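Local coordinates for protein ATP grasp ligase (PDB 5IG9) that probably acts as an ATP-grasp ligase that uses ATP to form bonds within a microviridin-type precursor peptide, at residues R31-T34 with D35-P38; L94-C97 with R98-R102; A117-D120 with H121-K125; I262-Q265 with L266-M270. All coordinates share one frame; numbering follows the deposited sequence.

Contact 1 of 4, residues R31-T34 with D35-P38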
loop_
_atom_site.group_PDB
_atom_site.type_symbol
_atom_site.label_atom_id
_atom_site.label_comp_id
_atom_site.label_asym_id
_atom_site.label_seq_id
_atom_site.Cartn_x
_atom_site.Cartn_y
_atom_site.Cartn_z
ATOM N N ARG A 31 8.846 9.746 -20.061
ATOM C CA ARG A 31 8.051 8.543 -19.839
ATOM C C ARG A 31 8.909 7.483 -19.160
ATOM O O ARG A 31 9.942 7.074 -19.702
ATOM C CB ARG A 31 7.489 8.007 -21.155
ATOM C CG ARG A 31 6.892 6.612 -21.036
ATOM C CD ARG A 31 6.052 6.251 -22.244
ATOM N NE ARG A 31 5.500 4.908 -22.127
ATOM C CZ ARG A 31 4.512 4.441 -22.881
ATOM N NH1 ARG A 31 3.965 5.216 -23.805
ATOM N NH2 ARG A 31 4.065 3.204 -22.706
ATOM N N PHE A 32 8.470 7.023 -17.994
ATOM C CA PHE A 32 9.191 6.026 -17.206
ATOM C C PHE A 32 8.359 4.747 -17.170
ATOM O O PHE A 32 7.370 4.663 -16.438
ATOM C CB PHE A 32 9.468 6.553 -15.800
ATOM C CG PHE A 32 10.099 5.541 -14.878
ATOM C CD1 PHE A 32 11.138 4.735 -15.314
ATOM C CD2 PHE A 32 9.669 5.417 -13.567
ATOM C CE1 PHE A 32 11.725 3.808 -14.464
ATOM C CE2 PHE A 32 10.253 4.495 -12.713
ATOM C CZ PHE A 32 11.282 3.691 -13.162
ATOM N N ASP A 33 8.765 3.752 -17.957
ATOM C CA ASP A 33 8.069 2.467 -17.998
ATOM C C ASP A 33 8.551 1.623 -16.827
ATOM O O ASP A 33 9.676 1.117 -16.827
ATOM C CB ASP A 33 8.300 1.766 -19.331
ATOM C CG ASP A 33 7.668 2.506 -20.496
ATOM O OD1 ASP A 33 6.645 3.192 -20.282
ATOM O OD2 ASP A 33 8.193 2.406 -21.625
ATOM N N THR A 34 7.688 1.467 -15.820
ATOM C CA THR A 34 8.086 0.770 -14.602
ATOM C C THR A 34 8.363 -0.705 -14.853
ATOM O O THR A 34 9.181 -1.308 -14.151
ATOM C CB THR A 34 7.008 0.929 -13.528
ATOM O OG1 THR A 34 5.740 0.521 -14.056
ATOM C CG2 THR A 34 6.918 2.373 -13.072
ATOM N N ASP A 35 7.701 -1.306 -15.845
ATOM C CA ASP A 35 7.914 -2.724 -16.109
ATOM C C ASP A 35 9.253 -2.997 -16.781
ATOM O O ASP A 35 9.748 -4.127 -16.708
ATOM C CB ASP A 35 6.774 -3.282 -16.961
ATOM C CG ASP A 35 6.683 -2.621 -18.320
ATOM O OD1 ASP A 35 6.988 -1.414 -18.419
ATOM O OD2 ASP A 35 6.306 -3.310 -19.290
ATOM N N ARG A 36 9.851 -1.996 -17.423
ATOM C CA ARG A 36 11.154 -2.144 -18.053
ATOM C C ARG A 36 12.302 -1.813 -17.108
ATOM O O ARG A 36 13.437 -1.636 -17.561
ATOM C CB ARG A 36 11.220 -1.281 -19.315
ATOM C CG ARG A 36 10.227 -1.732 -20.377
ATOM C CD ARG A 36 10.242 -0.854 -21.613
ATOM N NE ARG A 36 11.590 -0.467 -22.009
ATOM C CZ ARG A 36 12.008 0.793 -22.075
ATOM N NH1 ARG A 36 11.176 1.782 -21.780
ATOM N NH2 ARG A 36 13.253 1.066 -22.444
ATOM N N PHE A 37 12.021 -1.715 -15.814
ATOM C CA PHE A 37 13.028 -1.624 -14.764
ATOM C C PHE A 37 12.956 -2.922 -13.973
ATOM O O PHE A 37 11.864 -3.382 -13.655
ATOM C CB PHE A 37 12.771 -0.407 -13.865
ATOM C CG PHE A 37 13.515 -0.435 -12.553
ATOM C CD1 PHE A 37 14.815 0.041 -12.466
ATOM C CD2 PHE A 37 12.905 -0.908 -11.401
ATOM C CE1 PHE A 37 15.496 0.026 -11.260
ATOM C CE2 PHE A 37 13.583 -0.926 -10.194
ATOM C CZ PHE A 37 14.880 -0.458 -10.124
ATOM N N PRO A 38 14.112 -3.514 -13.634
ATOM C CA PRO A 38 15.486 -3.047 -13.843
ATOM C C PRO A 38 16.162 -3.611 -15.088
ATOM O O PRO A 38 17.332 -3.317 -15.341
ATOM C CB PRO A 38 16.194 -3.553 -12.594
ATOM C CG PRO A 38 15.528 -4.877 -12.348
ATOM C CD PRO A 38 14.083 -4.712 -12.775
#

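Contact 2 of 4, residues L94-C97 with R98-R102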
loop_
_atom_site.group_PDB
_atom_site.type_symbol
_atom_site.label_atom_id
_atom_site.label_comp_id
_atom_site.label_asym_id
_atom_site.label_seq_id
_atom_site.Cartn_x
_atom_site.Cartn_y
_atom_site.Cartn_z
ATOM N N LEU A 94 10.815 -8.435 -7.328
ATOM C CA LEU A 94 9.670 -7.560 -7.556
ATOM C C LEU A 94 9.423 -6.657 -6.355
ATOM O O LEU A 94 9.187 -5.453 -6.504
ATOM C CB LEU A 94 8.423 -8.389 -7.862
ATOM C CG LEU A 94 8.356 -9.111 -9.207
ATOM C CD1 LEU A 94 7.093 -9.954 -9.305
ATOM C CD2 LEU A 94 8.421 -8.113 -10.344
ATOM N N LYS A 95 9.476 -7.225 -5.151
ATOM C CA LYS A 95 9.228 -6.441 -3.948
ATOM C C LYS A 95 10.322 -5.404 -3.720
ATOM O O LYS A 95 10.042 -4.317 -3.204
ATOM C CB LYS A 95 9.101 -7.373 -2.743
ATOM C CG LYS A 95 8.671 -6.692 -1.458
ATOM C CD LYS A 95 8.300 -7.721 -0.403
ATOM C CE LYS A 95 8.064 -7.067 0.948
ATOM N NZ LYS A 95 7.029 -5.998 0.887
ATOM N N GLU A 96 11.563 -5.716 -4.099
ATOM C CA GLU A 96 12.640 -4.739 -3.966
ATOM C C GLU A 96 12.490 -3.612 -4.980
ATOM O O GLU A 96 12.713 -2.441 -4.652
ATOM C CB GLU A 96 13.997 -5.426 -4.126
ATOM C CG GLU A 96 15.192 -4.509 -3.917
ATOM C CD GLU A 96 15.422 -4.169 -2.457
ATOM O OE1 GLU A 96 14.915 -4.905 -1.584
ATOM O OE2 GLU A 96 16.111 -3.163 -2.185
ATOM N N CYS A 97 12.118 -3.947 -6.217
ATOM C CA CYS A 97 11.890 -2.923 -7.234
ATOM C C CYS A 97 10.747 -2.002 -6.838
ATOM O O CYS A 97 10.842 -0.777 -6.981
ATOM C CB CYS A 97 11.597 -3.578 -8.582
ATOM S SG CYS A 97 12.962 -4.529 -9.266
ATOM N N ARG A 98 9.653 -2.578 -6.334
ATOM C CA ARG A 98 8.492 -1.776 -5.963
ATOM C C ARG A 98 8.837 -0.801 -4.845
ATOM O O ARG A 98 8.519 0.390 -4.925
ATOM C CB ARG A 98 7.336 -2.692 -5.556
ATOM C CG ARG A 98 6.104 -1.960 -5.048
ATOM C CD ARG A 98 5.019 -2.942 -4.643
ATOM N NE ARG A 98 4.394 -2.557 -3.383
ATOM C CZ ARG A 98 3.301 -1.809 -3.286
ATOM N NH1 ARG A 98 2.696 -1.361 -4.380
ATOM N NH2 ARG A 98 2.810 -1.511 -2.091
ATOM N N LEU A 99 9.511 -1.283 -3.799
ATOM C CA LEU A 99 9.914 -0.401 -2.708
ATOM C C LEU A 99 10.891 0.672 -3.175
ATOM O O LEU A 99 10.869 1.796 -2.658
ATOM C CB LEU A 99 10.541 -1.211 -1.578
ATOM C CG LEU A 99 9.589 -2.072 -0.758
ATOM C CD1 LEU A 99 10.377 -2.760 0.324
ATOM C CD2 LEU A 99 8.480 -1.223 -0.163
ATOM N N SER A 100 11.755 0.346 -4.140
ATOM C CA SER A 100 12.731 1.316 -4.631
ATOM C C SER A 100 12.052 2.455 -5.381
ATOM O O SER A 100 12.308 3.634 -5.107
ATOM C CB SER A 100 13.751 0.631 -5.541
ATOM O OG SER A 100 14.366 -0.473 -4.908
ATOM N N ILE A 101 11.199 2.120 -6.350
ATOM C CA ILE A 101 10.578 3.152 -7.172
ATOM C C ILE A 101 9.539 3.923 -6.375
ATOM O O ILE A 101 9.342 5.122 -6.597
ATOM C CB ILE A 101 9.970 2.535 -8.445
ATOM C CG1 ILE A 101 11.016 1.687 -9.169
ATOM C CG2 ILE A 101 9.465 3.628 -9.370
ATOM C CD1 ILE A 101 12.267 2.458 -9.554
ATOM N N ARG A 102 8.857 3.261 -5.439
ATOM C CA ARG A 102 7.944 3.976 -4.553
ATOM C C ARG A 102 8.686 4.998 -3.707
ATOM O O ARG A 102 8.191 6.109 -3.489
ATOM C CB ARG A 102 7.198 2.991 -3.654
ATOM C CG ARG A 102 6.060 2.265 -4.337
ATOM C CD ARG A 102 5.443 1.235 -3.413
ATOM N NE ARG A 102 4.866 1.832 -2.210
ATOM C CZ ARG A 102 3.593 2.197 -2.094
ATOM N NH1 ARG A 102 2.760 2.032 -3.111
ATOM N NH2 ARG A 102 3.153 2.729 -0.961
#

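Contact 3 of 4, residues A117-D120 with H121-K125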
loop_
_atom_site.group_PDB
_atom_site.type_symbol
_atom_site.label_atom_id
_atom_site.label_comp_id
_atom_site.label_asym_id
_atom_site.label_seq_id
_atom_site.Cartn_x
_atom_site.Cartn_y
_atom_site.Cartn_z
ATOM N N ALA A 117 0.767 8.637 -0.918
ATOM C CA ALA A 117 0.085 8.502 0.365
ATOM C C ALA A 117 -1.412 8.741 0.230
ATOM O O ALA A 117 -2.206 8.160 0.981
ATOM C CB ALA A 117 0.694 9.458 1.391
ATOM N N LYS A 118 -1.818 9.573 -0.730
ATOM C CA LYS A 118 -3.237 9.814 -0.959
ATOM C C LYS A 118 -3.881 8.660 -1.719
ATOM O O LYS A 118 -4.998 8.245 -1.385
ATOM C CB LYS A 118 -3.425 11.127 -1.717
ATOM C CG LYS A 118 -2.701 12.299 -1.080
ATOM C CD LYS A 118 -3.072 12.446 0.389
ATOM C CE LYS A 118 -2.395 13.658 1.005
ATOM N NZ LYS A 118 -2.789 13.882 2.425
ATOM N N VAL A 119 -3.200 8.138 -2.743
ATOM C CA VAL A 119 -3.741 7.005 -3.488
ATOM C C VAL A 119 -3.838 5.779 -2.592
ATOM O O VAL A 119 -4.838 5.050 -2.620
ATOM C CB VAL A 119 -2.888 6.732 -4.740
ATOM C CG1 VAL A 119 -3.387 5.493 -5.473
ATOM C CG2 VAL A 119 -2.904 7.939 -5.660
ATOM N N ASP A 120 -2.815 5.546 -1.765
ATOM C CA ASP A 120 -2.838 4.410 -0.849
ATOM C C ASP A 120 -3.998 4.507 0.135
ATOM O O ASP A 120 -4.648 3.501 0.445
ATOM C CB ASP A 120 -1.511 4.315 -0.099
ATOM C CG ASP A 120 -0.421 3.682 -0.934
ATOM O OD1 ASP A 120 -0.764 3.013 -1.929
ATOM O OD2 ASP A 120 0.772 3.842 -0.596
ATOM N N HIS A 121 -4.275 5.713 0.635
ATOM C CA HIS A 121 -5.342 5.900 1.611
ATOM C C HIS A 121 -6.720 5.866 0.967
ATOM O O HIS A 121 -7.699 5.493 1.625
ATOM C CB HIS A 121 -5.151 7.221 2.352
ATOM C CG HIS A 121 -6.043 7.370 3.545
ATOM N ND1 HIS A 121 -6.934 8.411 3.687
ATOM C CD2 HIS A 121 -6.185 6.600 4.649
ATOM C CE1 HIS A 121 -7.582 8.279 4.831
ATOM N NE2 HIS A 121 -7.145 7.188 5.435
ATOM N N ALA A 122 -6.824 6.266 -0.297
ATOM C CA ALA A 122 -8.095 6.189 -0.999
ATOM C C ALA A 122 -8.373 4.804 -1.566
ATOM O O ALA A 122 -9.481 4.569 -2.056
ATOM C CB ALA A 122 -8.142 7.229 -2.120
ATOM N N ASN A 123 -7.407 3.883 -1.508
ATOM C CA ASN A 123 -7.597 2.548 -2.062
ATOM C C ASN A 123 -8.391 1.623 -1.150
ATOM O O ASN A 123 -8.707 0.503 -1.564
ATOM C CB ASN A 123 -6.247 1.897 -2.378
ATOM C CG ASN A 123 -5.682 2.342 -3.711
ATOM O OD1 ASN A 123 -6.413 2.818 -4.580
ATOM N ND2 ASN A 123 -4.373 2.189 -3.881
ATOM N N HIS A 124 -8.706 2.048 0.071
ATOM C CA HIS A 124 -9.523 1.250 0.984
ATOM C C HIS A 124 -10.983 1.464 0.615
ATOM O O HIS A 124 -11.576 2.494 0.943
ATOM C CB HIS A 124 -9.248 1.636 2.432
ATOM C CG HIS A 124 -7.822 1.445 2.843
ATOM N ND1 HIS A 124 -6.948 2.498 3.011
ATOM C CD2 HIS A 124 -7.113 0.322 3.104
ATOM C CE1 HIS A 124 -5.764 2.032 3.365
ATOM N NE2 HIS A 124 -5.836 0.715 3.426
ATOM N N LYS A 125 -11.570 0.485 -0.077
ATOM C CA LYS A 125 -12.922 0.661 -0.595
ATOM C C LYS A 125 -13.952 0.733 0.525
ATOM O O LYS A 125 -14.995 1.376 0.365
ATOM C CB LYS A 125 -13.257 -0.464 -1.574
ATOM C CG LYS A 125 -12.399 -0.435 -2.832
ATOM C CD LYS A 125 -12.650 -1.641 -3.719
ATOM C CE LYS A 125 -11.792 -1.587 -4.975
ATOM N NZ LYS A 125 -11.970 -2.792 -5.837
#

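Contact 4 of 4, residues I262-Q265 with L266-M270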
loop_
_atom_site.group_PDB
_atom_site.type_symbol
_atom_site.label_atom_id
_atom_site.label_comp_id
_atom_site.label_asym_id
_atom_site.label_seq_id
_atom_site.Cartn_x
_atom_site.Cartn_y
_atom_site.Cartn_z
ATOM N N ILE A 262 -24.786 16.744 -5.718
ATOM C CA ILE A 262 -23.928 15.581 -5.924
ATOM C C ILE A 262 -22.525 16.019 -6.328
ATOM O O ILE A 262 -21.526 15.458 -5.864
ATOM C CB ILE A 262 -24.548 14.634 -6.970
ATOM C CG1 ILE A 262 -25.957 14.209 -6.547
ATOM C CG2 ILE A 262 -23.659 13.413 -7.176
ATOM C CD1 ILE A 262 -25.996 13.382 -5.292
ATOM N N GLU A 263 -22.427 17.034 -7.193
ATOM C CA GLU A 263 -21.116 17.527 -7.607
ATOM C C GLU A 263 -20.326 18.064 -6.421
ATOM O O GLU A 263 -19.122 17.809 -6.301
ATOM C CB GLU A 263 -21.268 18.609 -8.676
ATOM C CG GLU A 263 -21.600 18.081 -10.056
ATOM C CD GLU A 263 -21.593 19.175 -11.102
ATOM O OE1 GLU A 263 -21.399 20.348 -10.723
ATOM O OE2 GLU A 263 -21.778 18.865 -12.299
ATOM N N LYS A 264 -20.983 18.814 -5.533
ATOM C CA LYS A 264 -20.275 19.360 -4.382
ATOM C C LYS A 264 -19.907 18.269 -3.383
ATOM O O LYS A 264 -18.897 18.389 -2.682
ATOM C CB LYS A 264 -21.113 20.451 -3.712
ATOM C CG LYS A 264 -21.928 19.996 -2.512
ATOM C CD LYS A 264 -21.412 20.625 -1.224
ATOM C CE LYS A 264 -22.213 20.173 -0.011
ATOM N NZ LYS A 264 -21.746 20.857 1.226
ATOM N N GLN A 265 -20.698 17.196 -3.313
ATOM C CA GLN A 265 -20.365 16.102 -2.406
ATOM C C GLN A 265 -19.189 15.290 -2.934
ATOM O O GLN A 265 -18.332 14.854 -2.158
ATOM C CB GLN A 265 -21.585 15.204 -2.187
ATOM C CG GLN A 265 -22.675 15.825 -1.321
ATOM C CD GLN A 265 -23.929 14.975 -1.262
ATOM O OE1 GLN A 265 -24.505 14.626 -2.293
ATOM N NE2 GLN A 265 -24.357 14.632 -0.054
ATOM N N LEU A 266 -19.129 15.078 -4.249
ATOM C CA LEU A 266 -17.988 14.373 -4.823
ATOM C C LEU A 266 -16.712 15.192 -4.694
ATOM O O LEU A 266 -15.626 14.628 -4.526
ATOM C CB LEU A 266 -18.258 14.031 -6.286
ATOM C CG LEU A 266 -19.382 13.030 -6.543
ATOM C CD1 LEU A 266 -19.535 12.812 -8.033
ATOM C CD2 LEU A 266 -19.120 11.717 -5.824
ATOM N N LEU A 267 -16.819 16.519 -4.764
ATOM C CA LEU A 267 -15.646 17.356 -4.545
ATOM C C LEU A 267 -15.171 17.269 -3.101
ATOM O O LEU A 267 -13.963 17.261 -2.843
ATOM C CB LEU A 267 -15.947 18.802 -4.929
ATOM C CG LEU A 267 -15.974 19.101 -6.425
ATOM C CD1 LEU A 267 -16.233 20.579 -6.642
ATOM C CD2 LEU A 267 -14.675 18.674 -7.094
ATOM N N GLU A 268 -16.100 17.202 -2.145
ATOM C CA GLU A 268 -15.687 16.999 -0.760
ATOM C C GLU A 268 -15.075 15.622 -0.565
ATOM O O GLU A 268 -14.212 15.443 0.301
ATOM C CB GLU A 268 -16.866 17.185 0.192
ATOM C CG GLU A 268 -17.472 18.570 0.168
ATOM C CD GLU A 268 -17.871 19.051 1.549
ATOM O OE1 GLU A 268 -17.121 18.786 2.515
ATOM O OE2 GLU A 268 -18.937 19.692 1.672
ATOM N N LEU A 269 -15.511 14.640 -1.354
ATOM C CA LEU A 269 -14.904 13.316 -1.297
ATOM C C LEU A 269 -13.472 13.355 -1.811
ATOM O O LEU A 269 -12.573 12.748 -1.220
ATOM C CB LEU A 269 -15.744 12.323 -2.099
ATOM C CG LEU A 269 -15.437 10.841 -1.900
ATOM C CD1 LEU A 269 -15.827 10.393 -0.501
ATOM C CD2 LEU A 269 -16.159 10.024 -2.951
ATOM N N MET A 270 -13.239 14.072 -2.911
ATOM C CA MET A 270 -11.880 14.243 -3.415
ATOM C C MET A 270 -11.016 14.998 -2.412
ATOM O O MET A 270 -9.858 14.637 -2.177
ATOM C CB MET A 270 -11.908 14.983 -4.754
ATOM C CG MET A 270 -12.756 14.314 -5.821
ATOM S SD MET A 270 -11.989 12.855 -6.543
ATOM C CE MET A 270 -10.610 13.604 -7.402
#

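Contact 1 of 4, residues R31-T34 with D35-P38
At the C-terminal end of strand 29-33, an edge strand of the parallel sheet, Asp-33 and Arg-36 meet across the turn that leads out of the sheet. Arg-36 NH1 donates to Asp-33 OD2 over 3.1 Å, coming in on the anti side of the carboxylate and somewhat out of its plane. Arg-36 CG lies beside its backbone N (chi1 -64°) and the chain bends at chi3 (41°), which brings NH1 round to that oxygen. The two flat groups are 71° apart, and a single N-H, that of NH1, makes the bridge. Asp-33 OD1 takes Arg-31 NE at 2.8 Å on its syn lone pair, and the carboxylate is therefore held between two arginines. Behind this network the backbone makes two successive type I turns, carrying the chain off the sheet of this Rossmann-like pre-ATP-grasp domain. Arg-36 N bonds to Asp-33 O at 3.2 Å, and Phe-37 N reaches Thr-34 O in a weak bond of 3.3 Å. The Arg-36 guanidinium also pairs with Asp-57 and Glu-40. Phe-32 CE1 lies 4.4 Å from Phe-37 CB. The Phe-37 ring, with Pro-38, which follows a cis peptide bond, against one face, packs on Val-43.

Contact 2 of 4, residues L94-C97 with R98-R102
Ser-100 and Glu-96 form a serine side-chain to backbone contact one turn apart on helix 87-107, the long helix of the beta-alpha-beta unit between strands 69-72 and 111-113. Ser-100 OG gives its proton to Glu-96 O at 2.6 Å, while Ser-100 N donates to the same oxygen at 3.0 Å. The two donors come from opposite faces of the carbonyl plane, so one residue grips that oxygen twice. The hydroxyl can do this because its first torsion, -54°, places OG beside the backbone N and folds it back over the preceding turn. An alanine here removes the hydroxyl, and Glu-96 O would probably be left with the single helical N-H to hold it, on one face of its plane. Regular helical bonds flank the pair: Arg-98 N to Leu-94 O (2.9 Å), Leu-99 N to Lys-95 O (3.1 Å) and Ile-101 N to Cys-97 O (3.0 Å). On another side of the helix Arg-102 CD sits over the centre of the Arg-98 guanidinium, 3.7 Å above its plane. The far end of Arg-102 forms a salt bridge with Asp-120. Glu-96 turns its carboxylate outward to Ser-169 and the backbone N of Leu-168 in the second subunit, where Leu-168 also packs on Ser-100. Ile-101 meets Phe-32 and Tyr-77, and this length of helix lies between the end of strand 29-33 with its following loop and the second subunit, whose Pro-203 packs on Cys-97.

Contact 3 of 4, residues A117-D120 with H121-K125
Val-119 and Asp-120 turn their carbonyls toward Asn-123 and His-124 at the C-terminal end of helix 116-122, just before helix 125-134 starts. The close part lies along the backbone. His-121 N bonds to Ala-117 O at 3.2 Å and Ala-122 N to Lys-118 O at 2.9 Å; Asn-123 N makes a weak 3.4 Å bond to Asp-120 O, a three-residue step. His-124, in the N-cap position of the next helix, folds its ring back: CE1 comes obliquely to within 3.5 Å of Asp-120 O, and ND1 donates weakly to His-121 O at 3.4 Å. Asn-123 and Lys-118 are on the solvent side, where the grip is looser in bonding rather than in distance. Asn-123 has CG beside the backbone N, chi1 -82°, which lays the amide back toward Val-119 O; Asn-123 ND2 is 3.2 Å from Val-119 O, but at an angle too poor for a hydrogen bond. The nearest side-chain approach of this pair is Val-119 CG1 to Asn-123 ND2, 3.8 Å. Lys-118 points away from residues 121-125 and touches Leu-275. The short helix leads from the parallel sheet to the rest of the chain, with Ala-122 on Phe-273 and His-121 on Tyr-272 of helix 260-273. On the subunit side, Ala-117 and His-121 pack reciprocally on His-121 and Ala-117 of the second copy, and His-124 meets its Gly-103, close to where helix 125-134 begins.

Contact 4 of 4, residues I262-Q265 with L266-M270
Lys-264 and Glu-268 run side by side and point the same way, one turn apart on the outward side of helix 260-273. Lys-264 NZ donates to Glu-268 OE2 at 3.1 Å, meeting that oxygen nearly head-on, along its C-O bond. A bend at chi2 in both chains brings their ends together, that of Lys-264 standing at 113°. A glutamine in place of Glu-268 would probably leave the lysine ammonium without its charged mate, so that its long chain could swing more freely. Beneath the pair, Glu-268 CG rests 3.2 Å from Lys-264 O, which also accepts from Glu-268 N (3.1 Å). This is an amphipathic helix, with an i to i+4 Lys-Glu salt bridge on its outer side; it packs on the antiparallel sheet that contains strands 214-221, 277-284 and 290-296. Ile-262, Leu-266, Leu-269 and Met-270 face that sheet, with CG2 of Ile-262 4.3 Å from CD1 of Leu-266. Both these side chains pack on Met-282, and Leu-266 also on Ile-218, Ile-220 and Ile-280. Leu-269 meets Phe-292, and Leu-269 N bonds to Gln-265 O at 2.9 Å. Gln-265 reaches out on a chain extended beyond CG, and its NE2 donates to Leu-135 O.

How the contacts relate
From the N terminus, the four contacts follow in series; each spans a single turn or short helical run, so none nests or crosses and none closes a long loop. Contact 1 ends the edge strand 29-33, and contact 2 lies later, on helix 87-107. They touch: Phe-32 CE2 is 3.5 Å from Ile-101 CG2, and Phe-37 CE2 is 3.7 Å from Cys-97 CB, binding both the strand end and the loop after it to the helix. Contact 2 reaches contact 3 through the Arg-102 NH2 to Asp-120 OD2 salt bridge (2.7 Å), tying helix 87-107 to helix 116-122. Contact 4, on helix 260-273 against the antiparallel sheet, touches no other. Contacts 1 to 3 also meet the second subunit.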